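Local coordinates for protein imidazoleglycerol-phosphate dehydratase (Pyrococcus furiosus, PDB 5DNL) that catalyses the dehydration of imidazoleglycerol phosphate to imidazole acetol phosphate, the sixth step of histidine biosynthesis, at residues T5-I10 and T47-H52; I11-K16 and D41-A46; T22-L27 and H52-D57. One frame throughout, in Å; residues are numbered along the deposited sequence.

Contact 1. Residues T5-I10 and T47-H52. With MN (manganese (II) ion), chain D; 5DL ([(2S)-2-hydroxy-3-(1H-1,2,4-triazol-1-yl)propyl]phosphonic acid), chain F.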
loop_
_atom_site.group_PDB
_atom_site.type_symbol
_atom_site.label_atom_id
_atom_site.label_comp_id
_atom_site.label_asym_id
_atom_site.label_seq_id
_atom_site.Cartn_x
_atom_site.Cartn_y
_atom_site.Cartn_z
ATOM N N THR A 5 48.464 11.970 24.267
ATOM C CA THR A 5 47.442 12.680 25.024
ATOM C C THR A 5 47.291 11.988 26.359
ATOM O O THR A 5 47.967 10.988 26.638
ATOM C CB THR A 5 46.061 12.701 24.302
ATOM O OG1 THR A 5 45.455 11.417 24.387
ATOM C CG2 THR A 5 46.196 13.114 22.845
ATOM N N LYS A 6 46.368 12.473 27.181
ATOM C CA LYS A 6 46.028 11.761 28.406
ATOM C C LYS A 6 45.306 10.427 28.165
ATOM O O LYS A 6 45.194 9.632 29.095
ATOM C CB LYS A 6 45.194 12.647 29.344
ATOM C CG LYS A 6 45.952 13.877 29.825
ATOM C CD LYS A 6 45.118 14.752 30.747
ATOM C CE LYS A 6 45.890 15.982 31.189
ATOM N NZ LYS A 6 45.091 16.841 32.106
ATOM N N GLU A 7 44.810 10.192 26.943
ATOM C CA GLU A 7 44.104 8.955 26.579
ATOM C C GLU A 7 44.989 7.903 25.922
ATOM O O GLU A 7 44.834 6.706 26.180
ATOM C CB GLU A 7 42.958 9.297 25.607
ATOM C CG GLU A 7 41.909 10.222 26.199
ATOM C CD GLU A 7 40.938 10.774 25.175
ATOM O OE1 GLU A 7 41.144 10.593 23.971
ATOM O OE2 GLU A 7 39.958 11.425 25.601
ATOM N N THR A 8 45.870 8.343 25.033
ATOM C CA THR A 8 46.674 7.435 24.199
ATOM C C THR A 8 48.107 7.939 24.025
ATOM O O THR A 8 48.364 9.136 24.128
ATOM C CB THR A 8 46.093 7.235 22.777
ATOM O OG1 THR A 8 46.108 8.480 22.085
ATOM C CG2 THR A 8 44.671 6.681 22.822
ATOM N N ASP A 9 49.012 7.005 23.726
ATOM C CA ASP A 9 50.410 7.338 23.435
ATOM C C ASP A 9 50.789 6.428 22.289
ATOM O O ASP A 9 50.769 5.209 22.444
ATOM C CB ASP A 9 51.284 7.073 24.658
ATOM C CG ASP A 9 52.688 7.579 24.488
ATOM O OD1 ASP A 9 52.981 8.363 23.559
ATOM O OD2 ASP A 9 53.513 7.176 25.332
ATOM N N ILE A 10 51.026 7.024 21.127
ATOM C CA ILE A 10 51.214 6.276 19.901
ATOM C C ILE A 10 52.499 6.693 19.203
ATOM O O ILE A 10 52.777 7.886 19.067
ATOM C CB ILE A 10 50.020 6.528 18.966
ATOM C CG1 ILE A 10 48.740 5.976 19.627
ATOM C CG2 ILE A 10 50.256 5.850 17.620
ATOM C CD1 ILE A 10 47.479 6.409 18.955
ATOM N N THR A 47 49.790 2.646 23.632
ATOM C CA THR A 47 49.016 2.394 24.824
ATOM C C THR A 47 47.741 3.225 24.710
ATOM O O THR A 47 47.730 4.277 24.066
ATOM C CB THR A 47 49.790 2.724 26.114
ATOM O OG1 THR A 47 50.201 4.085 26.109
ATOM C CG2 THR A 47 51.028 1.827 26.232
ATOM N N TYR A 48 46.676 2.744 25.333
ATOM C CA TYR A 48 45.384 3.390 25.220
ATOM C C TYR A 48 44.482 3.036 26.390
ATOM O O TYR A 48 44.679 2.019 27.059
ATOM C CB TYR A 48 44.701 2.951 23.909
ATOM C CG TYR A 48 44.264 1.504 23.884
ATOM C CD1 TYR A 48 45.137 0.491 23.493
ATOM C CD2 TYR A 48 42.955 1.149 24.190
ATOM C CE1 TYR A 48 44.720 -0.837 23.459
ATOM C CE2 TYR A 48 42.540 -0.170 24.184
ATOM C CZ TYR A 48 43.434 -1.156 23.798
ATOM O OH TYR A 48 43.021 -2.466 23.744
ATOM N N ASP A 49 43.434 3.841 26.557
ATOM C CA ASP A 49 42.402 3.580 27.555
ATOM C C ASP A 49 41.212 2.842 26.939
ATOM O O ASP A 49 40.846 1.763 27.386
ATOM C CB ASP A 49 41.991 4.876 28.297
ATOM C CG ASP A 49 41.663 6.070 27.360
ATOM O OD1 ASP A 49 41.639 5.931 26.122
ATOM O OD2 ASP A 49 41.438 7.193 27.882
ATOM N N LEU A 50 40.628 3.414 25.896
ATOM C CA LEU A 50 39.469 2.865 25.217
ATOM C C LEU A 50 39.804 2.605 23.745
ATOM O O LEU A 50 40.508 3.390 23.119
ATOM C CB LEU A 50 38.288 3.834 25.298
ATOM C CG LEU A 50 37.746 4.179 26.683
ATOM C CD1 LEU A 50 36.542 5.102 26.537
ATOM C CD2 LEU A 50 37.415 2.927 27.489
ATOM N N ARG A 51 39.244 1.536 23.193
ATOM C CA ARG A 51 39.560 1.129 21.828
ATOM C C ARG A 51 39.238 2.232 20.805
ATOM O O ARG A 51 39.965 2.403 19.845
ATOM C CB ARG A 51 38.836 -0.175 21.430
ATOM C CG ARG A 51 39.401 -1.425 22.104
ATOM C CD ARG A 51 38.698 -2.691 21.634
ATOM N NE ARG A 51 39.100 -3.082 20.277
ATOM C CZ ARG A 51 38.320 -3.671 19.373
ATOM N NH1 ARG A 51 37.024 -3.897 19.613
ATOM N NH2 ARG A 51 38.837 -4.013 18.204
ATOM N N HIS A 52 38.134 2.972 20.975
ATOM C CA HIS A 52 37.824 4.059 20.036
ATOM C C HIS A 52 38.967 5.061 19.990
ATOM O O HIS A 52 39.379 5.482 18.912
ATOM C CB HIS A 52 36.541 4.729 20.469
ATOM C CG HIS A 52 36.076 5.895 19.644
ATOM N ND1 HIS A 52 34.756 6.011 19.265
ATOM C CD2 HIS A 52 36.689 7.021 19.199
ATOM C CE1 HIS A 52 34.574 7.158 18.641
ATOM N NE2 HIS A 52 35.731 7.784 18.573
HETATM MN MN MN D . 36.041 9.874 17.762
HETATM N N1 5DL F . 36.121 10.520 22.162
HETATM C C3 5DL F . 36.391 11.848 20.366
HETATM N N2 5DL F . 36.326 11.798 21.702
HETATM C C8 5DL F . 37.670 14.274 24.301
HETATM C C7 5DL F . 37.630 12.965 23.510
HETATM C C6 5DL F . 36.448 12.977 22.552
HETATM C C5 5DL F . 36.071 9.806 21.033
HETATM O O10 5DL F . 38.831 15.589 22.275
HETATM P P9 5DL F . 37.793 15.798 23.325
HETATM O O11 5DL F . 38.123 16.901 24.303
HETATM O O12 5DL F . 36.438 16.097 22.701
HETATM O O13 5DL F . 37.515 11.833 24.384
HETATM N N4 5DL F . 36.229 10.564 19.924
HETATM O O HOH W 1 42.720 8.668 29.826
HETATM O O HOH W 2 52.815 4.630 26.633
HETATM O O HOH W 3 36.533 11.978 17.327
#

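Contact 2. Residues I11-K16 and D41-A46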
loop_
_atom_site.group_PDB
_atom_site.type_symbol
_atom_site.label_atom_id
_atom_site.label_comp_id
_atom_site.label_asym_id
_atom_site.label_seq_id
_atom_site.Cartn_x
_atom_site.Cartn_y
_atom_site.Cartn_z
ATOM N N ILE A 11 53.254 5.692 18.743
ATOM C CA ILE A 11 54.413 5.912 17.892
ATOM C C ILE A 11 54.197 5.178 16.577
ATOM O O ILE A 11 53.889 3.982 16.578
ATOM C CB ILE A 11 55.707 5.404 18.569
ATOM C CG1 ILE A 11 56.023 6.262 19.802
ATOM C CG2 ILE A 11 56.870 5.427 17.577
ATOM C CD1 ILE A 11 57.005 5.627 20.772
ATOM N N VAL A 12 54.332 5.896 15.467
ATOM C CA VAL A 12 54.328 5.305 14.130
ATOM C C VAL A 12 55.598 5.737 13.412
ATOM O O VAL A 12 55.796 6.930 13.177
ATOM C CB VAL A 12 53.107 5.760 13.300
ATOM C CG1 VAL A 12 53.230 5.272 11.850
ATOM C CG2 VAL A 12 51.808 5.290 13.944
ATOM N N GLU A 13 56.428 4.755 13.047
ATOM C CA GLU A 13 57.697 5.004 12.333
ATOM C C GLU A 13 57.706 4.248 11.016
ATOM O O GLU A 13 57.830 3.032 11.005
ATOM C CB GLU A 13 58.888 4.588 13.196
ATOM C CG GLU A 13 59.077 5.448 14.428
ATOM C CD GLU A 13 60.269 5.016 15.257
ATOM O OE1 GLU A 13 60.217 3.918 15.849
ATOM O OE2 GLU A 13 61.254 5.777 15.322
ATOM N N ILE A 14 57.534 4.975 9.916
ATOM C CA ILE A 14 57.492 4.372 8.589
ATOM C C ILE A 14 58.919 4.141 8.087
ATOM O O ILE A 14 59.793 4.986 8.260
ATOM C CB ILE A 14 56.685 5.246 7.598
ATOM C CG1 ILE A 14 55.243 5.387 8.109
ATOM C CG2 ILE A 14 56.709 4.648 6.192
ATOM C CD1 ILE A 14 54.404 6.395 7.353
ATOM N N GLY A 15 59.127 2.991 7.457
ATOM C CA GLY A 15 60.433 2.618 6.910
ATOM C C GLY A 15 61.363 1.905 7.876
ATOM O O GLY A 15 62.464 1.529 7.487
ATOM N N LYS A 16 60.936 1.718 9.124
ATOM C CA LYS A 16 61.704 0.983 10.118
ATOM C C LYS A 16 61.091 -0.394 10.276
ATOM O O LYS A 16 59.878 -0.542 10.441
ATOM C CB LYS A 16 61.719 1.723 11.461
ATOM C CG LYS A 16 62.452 3.058 11.436
ATOM C CD LYS A 16 63.963 2.883 11.319
ATOM C CE LYS A 16 64.684 4.217 11.203
ATOM N NZ LYS A 16 64.444 4.895 9.898
ATOM N N ASP A 41 57.750 -1.158 5.439
ATOM C CA ASP A 41 57.943 -1.571 6.812
ATOM C C ASP A 41 57.501 -0.427 7.708
ATOM O O ASP A 41 57.694 0.751 7.374
ATOM C CB ASP A 41 59.430 -1.862 7.102
ATOM C CG ASP A 41 59.937 -3.117 6.410
ATOM O OD1 ASP A 41 59.303 -4.184 6.548
ATOM O OD2 ASP A 41 60.992 -3.034 5.746
ATOM N N MET A 42 56.898 -0.764 8.839
ATOM C CA MET A 42 56.690 0.235 9.873
ATOM C C MET A 42 56.667 -0.367 11.268
ATOM O O MET A 42 56.355 -1.542 11.464
ATOM C CB MET A 42 55.435 1.084 9.598
ATOM C CG MET A 42 54.151 0.313 9.402
ATOM S SD MET A 42 52.771 1.411 8.930
ATOM C CE MET A 42 53.066 1.750 7.205
ATOM N N ARG A 43 57.031 0.474 12.228
ATOM C CA ARG A 43 56.993 0.127 13.624
ATOM C C ARG A 43 55.868 0.935 14.229
ATOM O O ARG A 43 55.828 2.131 14.056
ATOM C CB ARG A 43 58.314 0.501 14.296
ATOM C CG ARG A 43 58.341 0.235 15.798
ATOM C CD ARG A 43 59.752 0.365 16.352
ATOM N NE ARG A 43 59.783 0.187 17.804
ATOM C CZ ARG A 43 59.497 1.124 18.714
ATOM N NH1 ARG A 43 59.143 2.363 18.364
ATOM N NH2 ARG A 43 59.568 0.814 20.007
ATOM N N ILE A 44 54.944 0.261 14.905
ATOM C CA ILE A 44 53.822 0.930 15.549
ATOM C C ILE A 44 53.686 0.371 16.950
ATOM O O ILE A 44 53.596 -0.839 17.135
ATOM C CB ILE A 44 52.500 0.738 14.755
ATOM C CG1 ILE A 44 52.627 1.300 13.338
ATOM C CG2 ILE A 44 51.343 1.412 15.501
ATOM C CD1 ILE A 44 51.405 1.091 12.462
ATOM N N THR A 45 53.671 1.258 17.940
ATOM C CA THR A 45 53.433 0.878 19.323
ATOM C C THR A 45 52.393 1.830 19.900
ATOM O O THR A 45 52.375 3.004 19.546
ATOM C CB THR A 45 54.723 0.909 20.175
ATOM O OG1 THR A 45 55.238 2.237 20.235
ATOM C CG2 THR A 45 55.766 0.001 19.573
ATOM N N ALA A 46 51.526 1.320 20.760
ATOM C CA ALA A 46 50.520 2.151 21.403
ATOM C C ALA A 46 50.164 1.682 22.798
ATOM O O ALA A 46 50.182 0.484 23.093
ATOM C CB ALA A 46 49.252 2.165 20.558
#

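Contact 3. Residues T22-L27 and H52-D57. With MN (manganese (II) ion), chain D; MN (manganese (II) ion), chain E; 5DL ([(2S)-2-hydroxy-3-(1H-1,2,4-triazol-1-yl)propyl]phosphonic acid), chain F.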
loop_
_atom_site.group_PDB
_atom_site.type_symbol
_atom_site.label_atom_id
_atom_site.label_comp_id
_atom_site.label_asym_id
_atom_site.label_seq_id
_atom_site.Cartn_x
_atom_site.Cartn_y
_atom_site.Cartn_z
ATOM N N THR A 22 49.721 -2.793 19.194
ATOM C CA THR A 22 48.853 -1.764 19.754
ATOM C C THR A 22 48.102 -2.193 20.995
ATOM O O THR A 22 47.359 -1.387 21.563
ATOM C CB THR A 22 47.793 -1.360 18.719
ATOM O OG1 THR A 22 46.925 -2.473 18.457
ATOM C CG2 THR A 22 48.434 -0.895 17.435
ATOM N N ASN A 23 48.268 -3.442 21.408
ATOM C CA ASN A 23 47.452 -4.065 22.465
ATOM C C ASN A 23 45.981 -4.275 22.072
ATOM O O ASN A 23 45.122 -4.421 22.927
ATOM C CB ASN A 23 47.594 -3.317 23.804
ATOM C CG ASN A 23 49.026 -3.273 24.274
ATOM O OD1 ASN A 23 49.624 -4.317 24.524
ATOM N ND2 ASN A 23 49.602 -2.073 24.351
ATOM N N ASP A 24 45.714 -4.325 20.761
ATOM C CA ASP A 24 44.410 -4.699 20.223
ATOM C C ASP A 24 44.742 -5.646 19.055
ATOM O O ASP A 24 45.300 -5.197 18.046
ATOM C CB ASP A 24 43.708 -3.419 19.765
ATOM C CG ASP A 24 42.383 -3.663 19.065
ATOM O OD1 ASP A 24 42.183 -4.723 18.464
ATOM O OD2 ASP A 24 41.548 -2.760 19.100
ATOM N N LEU A 25 44.436 -6.940 19.196
ATOM C CA LEU A 25 44.862 -7.908 18.192
ATOM C C LEU A 25 44.172 -7.720 16.845
ATOM O O LEU A 25 44.752 -8.039 15.800
ATOM C CB LEU A 25 44.664 -9.351 18.665
ATOM C CG LEU A 25 45.466 -9.759 19.899
ATOM C CD1 LEU A 25 45.227 -11.231 20.241
ATOM C CD2 LEU A 25 46.945 -9.495 19.711
ATOM N N ILE A 26 42.952 -7.186 16.867
ATOM C CA ILE A 26 42.250 -6.896 15.621
ATOM C C ILE A 26 42.958 -5.767 14.872
ATOM O O ILE A 26 43.218 -5.873 13.660
ATOM C CB ILE A 26 40.770 -6.502 15.844
ATOM C CG1 ILE A 26 40.004 -7.583 16.639
ATOM C CG2 ILE A 26 40.088 -6.152 14.531
ATOM C CD1 ILE A 26 39.702 -8.847 15.890
ATOM N N LEU A 27 43.240 -4.670 15.569
ATOM C CA LEU A 27 43.919 -3.553 14.938
ATOM C C LEU A 27 45.313 -3.937 14.484
ATOM O O LEU A 27 45.763 -3.499 13.426
ATOM C CB LEU A 27 43.975 -2.334 15.873
ATOM C CG LEU A 27 44.501 -1.058 15.232
ATOM C CD1 LEU A 27 43.697 -0.638 14.004
ATOM C CD2 LEU A 27 44.478 0.044 16.289
ATOM N N HIS A 52 38.134 2.972 20.975
ATOM C CA HIS A 52 37.824 4.059 20.036
ATOM C C HIS A 52 38.967 5.061 19.990
ATOM O O HIS A 52 39.379 5.482 18.912
ATOM C CB HIS A 52 36.541 4.729 20.469
ATOM C CG HIS A 52 36.076 5.895 19.644
ATOM N ND1 HIS A 52 34.756 6.011 19.265
ATOM C CD2 HIS A 52 36.689 7.021 19.199
ATOM C CE1 HIS A 52 34.574 7.158 18.641
ATOM N NE2 HIS A 52 35.731 7.784 18.573
ATOM N N HIS A 53 39.449 5.461 21.164
ATOM C CA HIS A 53 40.555 6.417 21.208
ATOM C C HIS A 53 41.789 5.841 20.488
ATOM O O HIS A 53 42.483 6.551 19.777
ATOM C CB HIS A 53 40.924 6.809 22.627
ATOM C CG HIS A 53 39.823 7.490 23.384
ATOM N ND1 HIS A 53 39.770 7.483 24.759
ATOM C CD2 HIS A 53 38.743 8.196 22.978
ATOM C CE1 HIS A 53 38.713 8.152 25.168
ATOM N NE2 HIS A 53 38.083 8.612 24.107
ATOM N N LEU A 54 42.058 4.555 20.675
ATOM C CA LEU A 54 43.148 3.898 19.967
ATOM C C LEU A 54 42.995 3.938 18.461
ATOM O O LEU A 54 43.894 4.340 17.739
ATOM C CB LEU A 54 43.284 2.447 20.408
ATOM C CG LEU A 54 44.291 1.601 19.651
ATOM C CD1 LEU A 54 45.720 2.060 19.941
ATOM C CD2 LEU A 54 44.089 0.126 19.961
ATOM N N TRP A 55 41.843 3.495 17.962
ATOM C CA TRP A 55 41.644 3.426 16.504
ATOM C C TRP A 55 41.738 4.804 15.839
ATOM O O TRP A 55 42.365 4.974 14.793
ATOM C CB TRP A 55 40.330 2.699 16.146
ATOM C CG TRP A 55 40.408 1.197 16.288
ATOM C CD1 TRP A 55 40.699 0.492 17.429
ATOM C CD2 TRP A 55 40.221 0.220 15.248
ATOM N NE1 TRP A 55 40.690 -0.851 17.159
ATOM C CE2 TRP A 55 40.403 -1.048 15.838
ATOM C CE3 TRP A 55 39.896 0.294 13.879
ATOM C CZ2 TRP A 55 40.283 -2.228 15.111
ATOM C CZ3 TRP A 55 39.772 -0.878 13.166
ATOM C CH2 TRP A 55 39.972 -2.119 13.782
ATOM N N GLU A 56 41.067 5.782 16.435
ATOM C CA GLU A 56 41.088 7.144 15.914
ATOM C C GLU A 56 42.507 7.707 15.984
ATOM O O GLU A 56 42.983 8.285 15.006
ATOM C CB GLU A 56 40.137 8.012 16.736
ATOM C CG GLU A 56 40.223 9.484 16.399
ATOM C CD GLU A 56 39.080 10.291 16.966
ATOM O OE1 GLU A 56 38.223 9.721 17.680
ATOM O OE2 GLU A 56 39.066 11.510 16.716
ATOM N N ASP A 57 43.173 7.563 17.136
ATOM C CA ASP A 57 44.469 8.203 17.309
ATOM C C ASP A 57 45.582 7.525 16.498
ATOM O O ASP A 57 46.503 8.189 16.032
ATOM C CB ASP A 57 44.796 8.278 18.784
ATOM C CG ASP A 57 43.832 9.189 19.554
ATOM O OD1 ASP A 57 42.863 9.768 18.970
ATOM O OD2 ASP A 57 44.042 9.325 20.772
HETATM MN MN MN D . 36.041 9.874 17.762
HETATM MN MN MN E . 36.168 9.979 24.334
HETATM N N1 5DL F . 36.121 10.520 22.162
HETATM C C3 5DL F . 36.391 11.848 20.366
HETATM N N2 5DL F . 36.326 11.798 21.702
HETATM C C8 5DL F . 37.670 14.274 24.301
HETATM C C7 5DL F . 37.630 12.965 23.510
HETATM C C6 5DL F . 36.448 12.977 22.552
HETATM C C5 5DL F . 36.071 9.806 21.033
HETATM O O10 5DL F . 38.831 15.589 22.275
HETATM P P9 5DL F . 37.793 15.798 23.325
HETATM O O11 5DL F . 38.123 16.901 24.303
HETATM O O12 5DL F . 36.438 16.097 22.701
HETATM O O13 5DL F . 37.515 11.833 24.384
HETATM N N4 5DL F . 36.229 10.564 19.924
HETATM O O HOH W 3 36.533 11.978 17.327
#

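Contact 1. Residues T5-I10 and T47-H52
Thr47 pairs with Asp9 where two antiparallel strands run out toward the active site. The two residues exchange a pair of main-chain hydrogen bonds, Asp9 N to Thr47 O and Thr47 N to Asp9 O, each 3.0 Å long and close to straight. The Thr47 hydroxyl takes the crowded position between backbone N and carbonyl carbon (chi1 58°), which brings OG1 alongside Asp9, 3.5 Å from its CB. A water then links Thr47 OG1 to Asp9 OD2, a carboxylate further held by Thr4 and Arg2. Two residues on, past Thr8 and Tyr48, the ladder loosens: Asp49 N gives only a weak bond to Glu7 O. Here strand 42-48 runs out beside the start of strand 8-14, in the sheet of an S5-type alpha/beta fold, and the chain turns into helix 51-69, with Leu50 as N-cap residue. Asp49 folds back beside that turn (chi1 50°). Its OD1 accepts from Leu50 N at 2.7 Å, with the donor above the carboxylate plane, and from His53 ND1, while OD2 lies 3.5 Å from Glu7 CB and shares a water with Lys6 O. Asp49 is therefore a second-shell residue: it orients a manganese-binding imidazole and probably makes it a stronger ligand. Glu7 crosses Asp49 obliquely, its carboxylate plane turned 45° from the other. With CG beside the backbone N and the chain extended beyond it, the side chain leads away from the strand pair, and OE2 comes within 2.8 Å of the inhibitor's hydroxyl O13. His52, with CG anti to its backbone N, brings NE2 to the manganese of chain D at 2.3 Å, next to triazole N4 on the same ion.

Contact 2. Residues I11-K16 and D41-A46
From Asp41 the carbonyl O receives Gly15 N at 2.7 Å, and CB rests against Lys16 O. Both contacts meet the type II turn from Glu13 to Lys16, whose third residue, Gly15, has the positive phi (88°) that favours glycine. Met42 sets CB 3.4 Å from Glu13 O and curls at chi3, so that CE comes to 4.3 Å from Ile14 CG1, while Phe34 and Ala35 of helix 25-38 pack against it. Arg43 forms both main-chain bonds with Glu13; its side chain, poorly ordered and so less surely placed, extends as far as NE alongside the glutamate and gives a bent salt bridge, NH1 to OE1 at 3.1 Å, the two flat groups 76° apart. The ladder is a regular antiparallel pair in an S5-like two-layer fold: Val12, Ile14, Met42 and Ile44 line the face turned to helices 25-38 and 51-69, whereas Ile11, Glu13, Arg43 and Thr45 occupy the other. Ile44 lies side by side with Val12, CG1 to CG2 at 4.1 Å. Thr45 completes the run with two bonds to Ile11, the one from Ile11 N to Thr45 O measuring 2.9 Å; its OG1 sits 3.6 Å from Ile11 CB, and CG2 lies over one face of the Arg43 guanidinium.

Contact 3. Residues T22-L27 and H52-D57
Leu27 is the apolar centre, its two methyls divided between Leu54 and Trp55. With CG anti to the backbone N (chi1 -172°), CD1 sits squarely over one face of the indole, 3.6 Å from the centroid of the Trp55 six-membered ring and 6° off its normal, a textbook CH-pi contact. The other methyl, CD2, meets Leu54 CD2 tip to tip at 3.7 Å. Around this centre Ile26 brings CG2 to the rim of the indole, 4.0 Å from Trp55 CZ2 and in the ring plane, and Leu54 CD2 also touches Asp24 CB at 3.6 Å. At the polar edge Trp55 NE1 gives a nearly straight bond to Asp24 OD2, 2.9 Å long; the acceptor lies in the indole plane, while the N-H arrives from above the carboxylate. Asp24 OD2 also pairs with Arg51, and OD1 caps helix 25-38, accepting from Leu27 N at 3.1 Å and weakly from Ile26 N. Just before it, Thr22 OG1 takes Asp24 N in an ST turn and is further bonded to Asp28. Both helices are thus tied at their N-terminal ends by one buried carboxylate. Past Leu54 and Trp55, helix 51-69 turns its other side to the metals: His52 NE2 and Glu56 OE1 bind one manganese, with Glu121, His146 of a second subunit, triazole N4 and a water, and His53 NE2 binds the other at 2.4 Å, with His29, His145 and Glu149 of the second subunit and the inhibitor; the HHxxE motif thus supplies part of the intersubunit dimanganese site of imidazoleglycerol-phosphate dehydratases.

From the N terminus, strand 8-14 is the first partner in two contacts: residues 5-10 await 47-52, and residues 11-16 await 41-46. Contact 2 closes the shorter loop, which lies wholly within that of contact 1, and since both use strands 8-14 and 42-48 they form one continuous antiparallel pairing. Contact 3 begins inside both loops, at 22-27, and ends at 52-57, past contact 2 and overlapping contact 1 at His52, so that it crosses both. It joins the start of helix 25-38 to helix 51-69, which follows strand 42-48 after a short turn. A probable Thr8-Asp57 hydrogen bond ties contacts 1 and 3 further. Ala46, packing on Ile10 and Leu54, bridges sheet and helix.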